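Local coordinates for tyrosine aminotransferase (Leishmania infantum, PDB 4IX8), which probably transfers the amino group of tyrosine to 2-oxoglutarate, using pyridoxal 5'-phosphate as its cofactor, at residues Thr78-Leu83 and Ser422-Val427; Val166-Phe171 and Tyr187-Pro192; Val215-Ser220 and Ile247-Tyr252; Ala253-Asn258 and Ala371-Met376. All coordinates share one frame; numbering follows the deposited sequence.

Interaction 1: Thr78-Leu83 and Ser422-Val427; sequences TVDGNL and SRPSAV
Asp80 and Arg423 meet as two flat groups lying almost in one plane. Their carboxylate and guanidinium planes are 14° apart, although the two side chains cross at about a right angle. Arg423 grips side-on, with NE and one NH. Its NH1 reaches Asp80 OD1 at 2.8 Å, and its NE reaches Asp80 OD2, also at 2.8 Å. Both oxygens accept through their syn lone pairs. This two-point grip fixes the rotation of the carboxylate. The arginine chain is bent at chi3 (64°), which turns the NE edge toward the acid. Val79 CG1 lies over one face of the guanidinium. Pro424 packs against the acid too, its CD 3.3 Å from Asp80 OD2. A second link lies beside the salt bridge: Asn82 ND2 donates to Ser422 O at 2.9 Å, nearly straight at 170° and close to the plane of the amide. Leu83 CD1 packs on Ser422 CB, and both residues are buried. Pro424 is the N-cap of helix 425-442, so the bridge ties the loop before helix 87-99 to the start of the C-terminal helix. Helix 337-355 packs against Leu83 and Ser422, and Arg423 NH2 also bonds Arg71 O on strand 70-71.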
loop_
_atom_site.group_PDB
_atom_site.type_symbol
_atom_site.label_atom_id
_atom_site.label_comp_id
_atom_site.label_asym_id
_atom_site.label_seq_id
_atom_site.Cartn_x
_atom_site.Cartn_y
_atom_site.Cartn_z
ATOM N N THR A 78 -12.114 13.058 7.395
ATOM C CA THR A 78 -12.892 13.541 6.268
ATOM C C THR A 78 -14.381 13.304 6.473
ATOM O O THR A 78 -15.158 13.735 5.656
ATOM C CB THR A 78 -12.506 12.866 4.931
ATOM O OG1 THR A 78 -12.812 11.474 5.002
ATOM C CG2 THR A 78 -11.033 13.044 4.631
ATOM N N VAL A 79 -14.789 12.654 7.563
ATOM C CA VAL A 79 -16.168 12.145 7.656
ATOM C C VAL A 79 -17.302 13.172 7.458
ATOM O O VAL A 79 -18.270 12.881 6.763
ATOM C CB VAL A 79 -16.384 11.468 8.997
ATOM C CG1 VAL A 79 -17.841 11.090 9.195
ATOM C CG2 VAL A 79 -15.525 10.225 9.029
ATOM N N ASP A 80 -17.197 14.355 8.058
ATOM C CA ASP A 80 -18.310 15.306 8.068
ATOM C C ASP A 80 -18.201 16.451 7.070
ATOM O O ASP A 80 -19.207 17.057 6.733
ATOM C CB ASP A 80 -18.461 15.872 9.472
ATOM C CG ASP A 80 -18.931 14.831 10.439
ATOM O OD1 ASP A 80 -20.095 14.427 10.287
ATOM O OD2 ASP A 80 -18.135 14.353 11.277
ATOM N N GLY A 81 -16.986 16.776 6.639
ATOM C CA GLY A 81 -16.766 17.869 5.701
ATOM C C GLY A 81 -16.417 19.149 6.465
ATOM O O GLY A 81 -16.139 20.191 5.853
ATOM N N ASN A 82 -16.477 19.085 7.802
ATOM C CA ASN A 82 -16.139 20.229 8.635
ATOM C C ASN A 82 -14.638 20.552 8.529
ATOM O O ASN A 82 -14.243 21.707 8.629
ATOM C CB ASN A 82 -16.562 19.969 10.104
ATOM C CG ASN A 82 -15.881 18.717 10.716
ATOM O OD1 ASN A 82 -15.721 17.693 10.053
ATOM N ND2 ASN A 82 -15.497 18.800 11.995
ATOM N N LEU A 83 -13.808 19.519 8.321
ATOM C CA LEU A 83 -12.370 19.682 8.127
ATOM C C LEU A 83 -12.048 19.512 6.653
ATOM O O LEU A 83 -12.612 18.648 5.999
ATOM C CB LEU A 83 -11.601 18.634 8.953
ATOM C CG LEU A 83 -11.944 18.628 10.448
ATOM C CD1 LEU A 83 -11.146 17.494 11.066
ATOM C CD2 LEU A 83 -11.703 19.984 11.146
ATOM N N SER A 422 -13.070 15.042 16.441
ATOM C CA SER A 422 -13.013 15.732 15.161
ATOM C C SER A 422 -14.387 15.913 14.563
ATOM O O SER A 422 -14.516 16.458 13.476
ATOM C CB SER A 422 -12.147 14.970 14.187
ATOM O OG SER A 422 -12.814 13.790 13.811
ATOM N N ARG A 423 -15.414 15.374 15.205
ATOM C CA ARG A 423 -16.752 15.599 14.698
ATOM C C ARG A 423 -17.340 16.967 15.109
ATOM O O ARG A 423 -16.805 17.656 15.990
ATOM C CB ARG A 423 -17.632 14.426 15.119
ATOM C CG ARG A 423 -17.018 13.093 14.586
ATOM C CD ARG A 423 -18.087 12.059 14.325
ATOM N NE ARG A 423 -18.986 12.494 13.256
ATOM C CZ ARG A 423 -20.116 11.879 12.925
ATOM N NH1 ARG A 423 -20.874 12.363 11.957
ATOM N NH2 ARG A 423 -20.512 10.795 13.580
ATOM N N PRO A 424 -18.446 17.373 14.453
ATOM C CA PRO A 424 -19.074 18.657 14.804
ATOM C C PRO A 424 -19.683 18.639 16.199
ATOM O O PRO A 424 -20.180 17.602 16.639
ATOM C CB PRO A 424 -20.156 18.841 13.711
ATOM C CG PRO A 424 -19.721 17.982 12.574
ATOM C CD PRO A 424 -19.038 16.788 13.236
ATOM N N SER A 425 -19.624 19.781 16.881
ATOM C CA SER A 425 -20.099 19.896 18.260
ATOM C C SER A 425 -21.506 19.379 18.478
ATOM O O SER A 425 -21.809 18.772 19.505
ATOM C CB SER A 425 -20.028 21.352 18.698
ATOM O OG SER A 425 -18.668 21.719 18.785
ATOM N N ALA A 426 -22.362 19.603 17.496
ATOM C CA ALA A 426 -23.742 19.188 17.622
ATOM C C ALA A 426 -23.798 17.671 17.748
ATOM O O ALA A 426 -24.555 17.143 18.541
ATOM C CB ALA A 426 -24.552 19.683 16.431
ATOM N N VAL A 427 -22.924 16.971 17.037
ATOM C CA VAL A 427 -22.900 15.511 17.138
ATOM C C VAL A 427 -22.353 15.099 18.520
ATOM O O VAL A 427 -22.943 14.268 19.226
ATOM C CB VAL A 427 -22.035 14.903 16.013
ATOM C CG1 VAL A 427 -21.816 13.405 16.206
ATOM C CG2 VAL A 427 -22.684 15.177 14.659
#

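Interaction 2: Val166-Phe171 and Tyr187-Pro192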
loop_
_atom_site.group_PDB
_atom_site.type_symbol
_atom_site.label_atom_id
_atom_site.label_comp_id
_atom_site.label_asym_id
_atom_site.label_seq_id
_atom_site.Cartn_x
_atom_site.Cartn_y
_atom_site.Cartn_z
ATOM N N VAL A 166 6.609 -1.555 22.035
ATOM C CA VAL A 166 5.546 -0.672 21.511
ATOM C C VAL A 166 4.642 -0.188 22.651
ATOM O O VAL A 166 4.309 -0.966 23.554
ATOM C CB VAL A 166 4.669 -1.367 20.507
ATOM C CG1 VAL A 166 3.644 -0.389 19.923
ATOM C CG2 VAL A 166 5.533 -1.998 19.401
ATOM N N CYS A 167 4.280 1.093 22.648
ATOM C CA CYS A 167 3.381 1.612 23.671
ATOM C C CYS A 167 2.025 0.916 23.595
ATOM O O CYS A 167 1.592 0.495 22.530
ATOM C CB CYS A 167 3.223 3.121 23.535
ATOM S SG CYS A 167 2.730 3.502 21.868
ATOM N N ALA A 168 1.363 0.807 24.745
ATOM C CA ALA A 168 -0.064 0.440 24.840
ATOM C C ALA A 168 -0.677 1.449 25.793
ATOM O O ALA A 168 -0.146 1.664 26.865
ATOM C CB ALA A 168 -0.276 -0.952 25.366
ATOM N N PRO A 169 -1.803 2.069 25.425
ATOM C CA PRO A 169 -2.572 1.821 24.207
ATOM C C PRO A 169 -1.968 2.476 22.988
ATOM O O PRO A 169 -1.248 3.465 23.089
ATOM C CB PRO A 169 -3.943 2.417 24.534
ATOM C CG PRO A 169 -3.658 3.514 25.504
ATOM C CD PRO A 169 -2.462 3.041 26.315
ATOM N N SER A 170 -2.291 1.931 21.826
ATOM C CA SER A 170 -1.645 2.337 20.610
ATOM C C SER A 170 -2.528 2.107 19.422
ATOM O O SER A 170 -3.300 1.140 19.386
ATOM C CB SER A 170 -0.323 1.558 20.420
ATOM O OG SER A 170 -0.555 0.167 20.576
ATOM N N PHE A 171 -2.319 2.957 18.421
ATOM C CA PHE A 171 -2.794 2.765 17.049
ATOM C C PHE A 171 -2.523 1.312 16.668
ATOM O O PHE A 171 -1.400 0.868 16.763
ATOM C CB PHE A 171 -2.038 3.719 16.114
ATOM C CG PHE A 171 -2.406 3.602 14.656
ATOM C CD1 PHE A 171 -3.702 3.791 14.222
ATOM C CD2 PHE A 171 -1.425 3.348 13.706
ATOM C CE1 PHE A 171 -4.024 3.690 12.855
ATOM C CE2 PHE A 171 -1.734 3.251 12.355
ATOM C CZ PHE A 171 -3.032 3.406 11.929
ATOM N N TYR A 187 4.526 -4.938 24.601
ATOM C CA TYR A 187 3.959 -3.711 25.103
ATOM C C TYR A 187 4.666 -3.183 26.299
ATOM O O TYR A 187 4.884 -3.934 27.260
ATOM C CB TYR A 187 2.505 -3.940 25.470
ATOM C CG TYR A 187 1.558 -3.998 24.298
ATOM C CD1 TYR A 187 1.597 -3.051 23.291
ATOM C CD2 TYR A 187 0.599 -4.978 24.226
ATOM C CE1 TYR A 187 0.680 -3.098 22.234
ATOM C CE2 TYR A 187 -0.293 -5.036 23.182
ATOM C CZ TYR A 187 -0.264 -4.104 22.199
ATOM O OH TYR A 187 -1.198 -4.203 21.194
ATOM N N TYR A 188 4.991 -1.892 26.280
ATOM C CA TYR A 188 5.241 -1.161 27.539
ATOM C C TYR A 188 4.005 -0.245 27.745
ATOM O O TYR A 188 3.350 0.127 26.765
ATOM C CB TYR A 188 6.568 -0.383 27.496
ATOM C CG TYR A 188 6.565 0.670 26.450
ATOM C CD1 TYR A 188 6.010 1.912 26.707
ATOM C CD2 TYR A 188 7.048 0.422 25.180
ATOM C CE1 TYR A 188 5.965 2.883 25.744
ATOM C CE2 TYR A 188 7.004 1.398 24.201
ATOM C CZ TYR A 188 6.468 2.626 24.505
ATOM O OH TYR A 188 6.402 3.618 23.572
ATOM N N TYR A 189 3.667 0.115 28.982
ATOM C CA TYR A 189 2.373 0.757 29.235
ATOM C C TYR A 189 2.539 2.261 29.416
ATOM O O TYR A 189 3.573 2.756 29.873
ATOM C CB TYR A 189 1.653 0.063 30.438
ATOM C CG TYR A 189 1.215 -1.326 29.978
ATOM C CD1 TYR A 189 0.085 -1.488 29.183
ATOM C CD2 TYR A 189 1.995 -2.458 30.228
ATOM C CE1 TYR A 189 -0.289 -2.756 28.667
ATOM C CE2 TYR A 189 1.630 -3.741 29.721
ATOM C CZ TYR A 189 0.480 -3.880 28.946
ATOM O OH TYR A 189 0.076 -5.121 28.434
ATOM N N LEU A 190 1.535 2.980 28.920
ATOM C CA LEU A 190 1.464 4.426 29.047
ATOM C C LEU A 190 0.681 4.734 30.331
ATOM O O LEU A 190 -0.215 3.971 30.702
ATOM C CB LEU A 190 0.799 5.054 27.821
ATOM C CG LEU A 190 1.506 4.828 26.483
ATOM C CD1 LEU A 190 0.639 5.296 25.289
ATOM C CD2 LEU A 190 2.836 5.544 26.475
ATOM N N ASP A 191 1.060 5.798 31.042
ATOM C CA ASP A 191 0.435 6.127 32.335
ATOM C C ASP A 191 -0.612 7.263 32.257
ATOM O O ASP A 191 -0.247 8.429 32.104
ATOM C CB ASP A 191 1.506 6.511 33.356
ATOM C CG ASP A 191 0.941 6.696 34.746
ATOM O OD1 ASP A 191 -0.307 6.709 34.895
ATOM O OD2 ASP A 191 1.746 6.806 35.704
ATOM N N PRO A 192 -1.911 6.934 32.392
ATOM C CA PRO A 192 -2.962 7.967 32.275
ATOM C C PRO A 192 -2.893 9.058 33.355
ATOM O O PRO A 192 -3.571 10.091 33.268
ATOM C CB PRO A 192 -4.258 7.168 32.417
ATOM C CG PRO A 192 -3.867 5.879 33.045
ATOM C CD PRO A 192 -2.476 5.590 32.607
HETATM O O HOH W 1 -2.085 -2.032 19.786
#
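Tyr188 has its CG between the backbone N and the carbonyl carbon (chi1 63°), which folds the ring back over Val166 and Cys167. Tyr187 instead has CG anti to its carbonyl carbon (chi1 -77°), and its ring reaches Ala168 on the other face of the sheet. Cys167 CA sits 3.6 Å from the centroid of the Tyr188 ring, over its face, in a CH-pi contact. Ala168 CB makes the matching contact with Tyr187, 3.9 Å from that ring's centroid and offset toward the rim. Val166 O lies at the edge of the Tyr187 ring, near its plane.

The two strands run parallel and are neighbours in the large sheet. They belong to the beta-alpha-beta unit of strand 163-168, helix 173-181 and strand 184-191. Three backbone bonds zip them together: Tyr188 N to Val166 O, Ala168 N to Tyr188 O, and Leu190 N to Ala168 O at 3.0 Å.

After Ala168 the strand pairing ends, and a cis peptide precedes Pro169. Leu190 packs there, its CD1 3.4 Å from Pro169 O. The same CD1 lies 3.8 Å from Cys167 CB. On the Tyr187 side, a water joins the two segments. It is 2.8 Å from Ser170 OG and 2.7 Å from Tyr187 OH. The hydroxyl of Tyr188 is held beyond the pair, by Val215 O on strand 211-217, and its ring stacks with Phe214.

Interaction 3: Val215-Ser220 and Ile247-Tyr252; sequences VIINPS and ISDEIY
Pro219 follows a cis peptide and packs on Tyr252, and a water links the two chains beside this turn. The water donates to Pro219 O at 2.6 Å and to Asp249 O at 2.8 Å. It also accepts from Tyr252 N, so three backbone groups hold it. Pro219 CB meets Tyr252 CB at 3.9 Å, and Pro219 O lies at the edge of the tyrosine ring.

A second water spans the contact earlier in each chain, nearer the strands. Asn218 ND2 donates to it, and it donates to Glu250 OE2 at 2.8 Å. That same oxygen accepts from Ser248 OG at 2.7 Å, on its anti side. Glu250 is also held by Ser264 and Val265, and Asn218 OD1 accepts from Phe227 N.

Before the turn the chains pair as parallel strands. Ile216 N bonds Ile247 O, Asp249 N bonds Ile216 O in a nearly straight line (174°), and Asn218 N bonds Asp249 O. Ile216 CG1 lies 3.5 Å from Ser248 OG on one face. On the other face Ile217 and Asp249 lie side by side and point the same way. Asp249 OD1 accepts from Ile251 N in an Asx turn. Its OD2 bonds Tyr174 OH and lies close to N1 of the pyridoxal phosphate on Lys282. Tyr252 OH bonds O3 of that cofactor, which places this end of the sheet in the active site.

Helix 229-242 connects the two strands as a beta-alpha-beta unit. Strand 163-168 flanks one edge, strand 274-279 the other, and helix 145-157 packs on Ile247 and Asp249.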
loop_
_atom_site.group_PDB
_atom_site.type_symbol
_atom_site.label_atom_id
_atom_site.label_comp_id
_atom_site.label_asym_id
_atom_site.label_seq_id
_atom_site.Cartn_x
_atom_site.Cartn_y
_atom_site.Cartn_z
ATOM N N VAL A 215 9.251 1.721 19.795
ATOM C CA VAL A 215 8.305 2.514 19.038
ATOM C C VAL A 215 7.573 3.501 19.945
ATOM O O VAL A 215 7.058 3.097 20.990
ATOM C CB VAL A 215 7.244 1.661 18.353
ATOM C CG1 VAL A 215 6.254 2.564 17.652
ATOM C CG2 VAL A 215 7.863 0.673 17.362
ATOM N N ILE A 216 7.533 4.783 19.552
ATOM C CA ILE A 216 6.648 5.728 20.198
ATOM C C ILE A 216 5.706 6.335 19.181
ATOM O O ILE A 216 5.978 6.323 17.966
ATOM C CB ILE A 216 7.385 6.858 20.937
ATOM C CG1 ILE A 216 8.166 7.722 19.982
ATOM C CG2 ILE A 216 8.259 6.290 22.064
ATOM C CD1 ILE A 216 8.779 8.932 20.645
ATOM N N ILE A 217 4.554 6.780 19.684
ATOM C CA ILE A 217 3.597 7.540 18.919
ATOM C C ILE A 217 3.405 8.891 19.588
ATOM O O ILE A 217 2.891 8.972 20.686
ATOM C CB ILE A 217 2.242 6.813 18.788
ATOM C CG1 ILE A 217 2.428 5.375 18.257
ATOM C CG2 ILE A 217 1.362 7.601 17.844
ATOM C CD1 ILE A 217 1.157 4.551 18.198
ATOM N N ASN A 218 3.808 9.948 18.916
ATOM C CA ASN A 218 3.792 11.256 19.518
ATOM C C ASN A 218 3.623 12.371 18.485
ATOM O O ASN A 218 4.495 12.580 17.683
ATOM C CB ASN A 218 5.073 11.494 20.282
ATOM C CG ASN A 218 5.081 12.866 20.932
ATOM O OD1 ASN A 218 4.226 13.171 21.750
ATOM N ND2 ASN A 218 6.012 13.704 20.537
ATOM N N PRO A 219 2.512 13.105 18.513
ATOM C CA PRO A 219 1.399 12.986 19.445
ATOM C C PRO A 219 0.669 11.681 19.280
ATOM O O PRO A 219 0.746 11.095 18.195
ATOM C CB PRO A 219 0.504 14.180 19.080
ATOM C CG PRO A 219 1.420 15.177 18.436
ATOM C CD PRO A 219 2.416 14.313 17.680
ATOM N N SER A 220 -0.118 11.292 20.285
ATOM C CA SER A 220 -0.666 9.933 20.334
ATOM C C SER A 220 -2.119 9.753 19.861
ATOM O O SER A 220 -2.996 10.509 20.221
ATOM C CB SER A 220 -0.575 9.406 21.755
ATOM O OG SER A 220 -1.446 8.299 21.882
ATOM N N ILE A 247 11.805 4.416 16.738
ATOM C CA ILE A 247 10.833 4.692 15.680
ATOM C C ILE A 247 9.728 5.577 16.267
ATOM O O ILE A 247 9.110 5.207 17.247
ATOM C CB ILE A 247 10.205 3.403 15.121
ATOM C CG1 ILE A 247 11.298 2.459 14.619
ATOM C CG2 ILE A 247 9.187 3.723 14.051
ATOM C CD1 ILE A 247 10.801 1.105 14.222
ATOM N N SER A 248 9.489 6.731 15.662
ATOM C CA SER A 248 8.572 7.713 16.203
ATOM C C SER A 248 7.540 8.074 15.187
ATOM O O SER A 248 7.866 8.661 14.152
ATOM C CB SER A 248 9.327 8.956 16.619
ATOM O OG SER A 248 8.480 9.900 17.214
ATOM N N ASP A 249 6.289 7.733 15.485
ATOM C CA ASP A 249 5.160 8.066 14.620
ATOM C C ASP A 249 4.682 9.486 14.927
ATOM O O ASP A 249 3.991 9.712 15.902
ATOM C CB ASP A 249 4.043 7.063 14.812
ATOM C CG ASP A 249 2.960 7.183 13.760
ATOM O OD1 ASP A 249 2.738 8.317 13.259
ATOM O OD2 ASP A 249 2.307 6.147 13.477
ATOM N N GLU A 250 5.090 10.427 14.082
ATOM C CA GLU A 250 4.874 11.837 14.319
ATOM C C GLU A 250 3.920 12.384 13.270
ATOM O O GLU A 250 4.008 13.531 12.806
ATOM C CB GLU A 250 6.239 12.549 14.339
ATOM C CG GLU A 250 7.090 12.025 15.534
ATOM C CD GLU A 250 8.414 12.763 15.734
ATOM O OE1 GLU A 250 8.714 13.694 14.952
ATOM O OE2 GLU A 250 9.116 12.430 16.721
ATOM N N ILE A 251 2.921 11.580 12.953
ATOM C CA ILE A 251 1.976 11.978 11.926
ATOM C C ILE A 251 1.050 13.094 12.385
ATOM O O ILE A 251 0.486 13.813 11.560
ATOM C CB ILE A 251 1.149 10.781 11.458
ATOM C CG1 ILE A 251 0.502 11.129 10.112
ATOM C CG2 ILE A 251 0.149 10.344 12.553
ATOM C CD1 ILE A 251 -0.480 10.138 9.656
ATOM N N TYR A 252 0.882 13.252 13.699
ATOM C CA TYR A 252 0.035 14.336 14.230
ATOM C C TYR A 252 0.856 15.570 14.611
ATOM O O TYR A 252 0.396 16.409 15.396
ATOM C CB TYR A 252 -0.768 13.860 15.453
ATOM C CG TYR A 252 -1.787 12.822 15.063
ATOM C CD1 TYR A 252 -2.906 13.173 14.333
ATOM C CD2 TYR A 252 -1.619 11.495 15.407
ATOM C CE1 TYR A 252 -3.822 12.224 13.946
ATOM C CE2 TYR A 252 -2.522 10.549 15.025
ATOM C CZ TYR A 252 -3.635 10.923 14.303
ATOM O OH TYR A 252 -4.559 9.987 13.913
HETATM O O HOH W 2 8.183 13.158 19.265
HETATM O O HOH W 3 1.829 11.431 15.818
#

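Interaction 4: Ala253-Asn258 and Ala371-Met376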
loop_
_atom_site.group_PDB
_atom_site.type_symbol
_atom_site.label_atom_id
_atom_site.label_comp_id
_atom_site.label_asym_id
_atom_site.label_seq_id
_atom_site.Cartn_x
_atom_site.Cartn_y
_atom_site.Cartn_z
ATOM N N ALA A 253 2.057 15.691 14.037
ATOM C CA ALA A 253 2.984 16.784 14.350
ATOM C C ALA A 253 2.377 18.197 14.259
ATOM O O ALA A 253 2.732 19.047 15.058
ATOM C CB ALA A 253 4.204 16.722 13.412
ATOM N N GLU A 254 1.478 18.433 13.303
ATOM C CA GLU A 254 0.889 19.761 13.035
ATOM C C GLU A 254 -0.380 19.989 13.835
ATOM O O GLU A 254 -1.006 21.058 13.730
ATOM C CB GLU A 254 0.532 19.898 11.558
ATOM C CG GLU A 254 1.720 19.904 10.584
ATOM C CD GLU A 254 2.192 21.295 10.246
ATOM O OE1 GLU A 254 1.522 22.273 10.630
ATOM O OE2 GLU A 254 3.202 21.411 9.538
ATOM N N MET A 255 -0.801 18.955 14.565
ATOM C CA MET A 255 -2.108 18.958 15.225
ATOM C C MET A 255 -2.008 18.963 16.749
ATOM O O MET A 255 -2.669 18.174 17.427
ATOM C CB MET A 255 -2.908 17.782 14.736
ATOM C CG MET A 255 -3.503 18.108 13.393
ATOM S SD MET A 255 -3.817 16.592 12.476
ATOM C CE MET A 255 -5.480 16.270 13.070
ATOM N N VAL A 256 -1.100 19.793 17.263
ATOM C CA VAL A 256 -1.044 20.105 18.684
ATOM C C VAL A 256 -2.024 21.217 19.005
ATOM O O VAL A 256 -2.110 22.198 18.257
ATOM C CB VAL A 256 0.357 20.539 19.104
ATOM C CG1 VAL A 256 0.410 20.830 20.632
ATOM C CG2 VAL A 256 1.363 19.476 18.724
ATOM N N LEU A 257 -2.691 21.108 20.154
ATOM C CA LEU A 257 -3.715 22.075 20.605
ATOM C C LEU A 257 -3.185 23.074 21.643
ATOM O O LEU A 257 -2.089 22.926 22.164
ATOM C CB LEU A 257 -4.900 21.343 21.227
ATOM C CG LEU A 257 -5.398 20.078 20.527
ATOM C CD1 LEU A 257 -6.644 19.556 21.212
ATOM C CD2 LEU A 257 -5.674 20.374 19.075
ATOM N N ASN A 258 -3.973 24.097 21.928
ATOM C CA ASN A 258 -3.706 24.969 23.069
ATOM C C ASN A 258 -2.306 25.609 23.055
ATOM O O ASN A 258 -1.719 25.798 24.109
ATOM C CB ASN A 258 -3.897 24.161 24.375
ATOM C CG ASN A 258 -5.277 23.494 24.467
ATOM O OD1 ASN A 258 -6.275 24.066 24.019
ATOM N ND2 ASN A 258 -5.329 22.260 25.013
ATOM N N ALA A 371 -3.450 17.108 21.756
ATOM C CA ALA A 371 -3.079 16.902 20.357
ATOM C C ALA A 371 -3.830 15.742 19.731
ATOM O O ALA A 371 -4.597 15.038 20.407
ATOM C CB ALA A 371 -1.597 16.649 20.245
ATOM N N SER A 372 -3.554 15.528 18.440
ATOM C CA SER A 372 -4.207 14.486 17.657
ATOM C C SER A 372 -5.721 14.748 17.716
ATOM O O SER A 372 -6.120 15.884 17.959
ATOM C CB SER A 372 -3.843 13.107 18.169
ATOM O OG SER A 372 -4.415 12.112 17.354
ATOM N N MET A 373 -6.542 13.717 17.480
ATOM C CA MET A 373 -8.012 13.845 17.267
ATOM C C MET A 373 -8.872 12.981 18.189
ATOM O O MET A 373 -10.067 12.797 17.942
ATOM C CB MET A 373 -8.384 13.454 15.829
ATOM C CG MET A 373 -7.798 14.303 14.714
ATOM S SD MET A 373 -7.710 13.415 13.122
ATOM C CE MET A 373 -9.100 12.282 13.182
ATOM N N PHE A 374 -8.265 12.427 19.225
ATOM C CA PHE A 374 -8.916 11.397 20.026
ATOM C C PHE A 374 -8.833 11.677 21.506
ATOM O O PHE A 374 -7.950 12.389 21.967
ATOM C CB PHE A 374 -8.272 10.041 19.759
ATOM C CG PHE A 374 -8.154 9.694 18.292
ATOM C CD1 PHE A 374 -9.239 9.183 17.596
ATOM C CD2 PHE A 374 -6.975 9.899 17.614
ATOM C CE1 PHE A 374 -9.128 8.876 16.277
ATOM C CE2 PHE A 374 -6.868 9.572 16.283
ATOM C CZ PHE A 374 -7.937 9.058 15.626
ATOM N N VAL A 375 -9.741 11.078 22.252
ATOM C CA VAL A 375 -9.664 11.125 23.682
ATOM C C VAL A 375 -9.856 9.714 24.216
ATOM O O VAL A 375 -10.499 8.884 23.569
ATOM C CB VAL A 375 -10.711 12.122 24.240
ATOM C CG1 VAL A 375 -12.129 11.579 24.122
ATOM C CG2 VAL A 375 -10.378 12.479 25.650
ATOM N N MET A 376 -9.215 9.418 25.345
ATOM C CA MET A 376 -9.388 8.143 26.018
ATOM C C MET A 376 -10.142 8.349 27.331
ATOM O O MET A 376 -9.668 9.037 28.241
ATOM C CB MET A 376 -8.041 7.488 26.276
ATOM C CG MET A 376 -7.442 6.800 25.069
ATOM S SD MET A 376 -8.330 5.309 24.564
ATOM C CE MET A 376 -7.414 4.061 25.469
#
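Two loops meet beside the small five-stranded sheet: the one that follows strand 246-249, and the one that leads into strand 374-379. They join by a single backbone bridge between Val256 and Ala371. Ser372 N donates to Met255 O at 3.0 Å. The bond is bent (137°), and the donor is tilted 21° from the carbonyl plane. Ala371 CA also approaches Met255 O, at 3.2 Å, so the carbonyl that accepts the N-H has a close, poorly directed C-H beside it.

The side chains pack round this bridge. Ala371 CB rests on the backbone of Val256, 3.8 Å from its CA, and Val256 CG2 stands a little further off. Leu257 turns its end back toward the partner chain, with CG 3.8 Å from Ala371 N. Its backbone also hydrogen-bonds Gln370.

The two methionines cross obliquely. Both chains are bent at chi3. In Met255 that last torsion (89°) swings the methyl toward the partner. Met255 CE then lies 3.5 Å from Met373 CG and 3.6 Å from Met373 SD. The methyl of Met255 thus meets CG and SD of Met373, not the methyl of Met373.

Helix 337-355 covers this packing through Val344 on Leu257 and Leu347 on Met373. Met373 is also bonded by its backbone to Val421, just past strand 416-420. Ala371 touches Pro219, and Phe374 touches Tyr252, whose hydroxyl bonds the cofactor. The contact therefore lies at the junction of the large cofactor-bearing sheet and the small C-terminal sheet, the two-part build of this aminotransferase class.

Interactions 2 and 3 share the large sheet, where strands 163-168 and 211-217 are neighbours, and their centres are 12 Å apart. Tyr188 OH probably bonds Val215 O between them. Interactions 3 and 4 are also 12 Å apart and touch at Pro219 with Ala371 and at Tyr252 with Ser372 and Phe374. Interaction 4 meets interaction 1 through Met373 and Ser422, with centres about 15 Å apart. Along the chain interactions 2, 3 and 4 follow in series. Interaction 1 encloses them all, since one of its segments comes early in the chain and the other late. The set runs from the cofactor-bearing sheet to the C-terminal part, and interaction 3 reaches the cofactor.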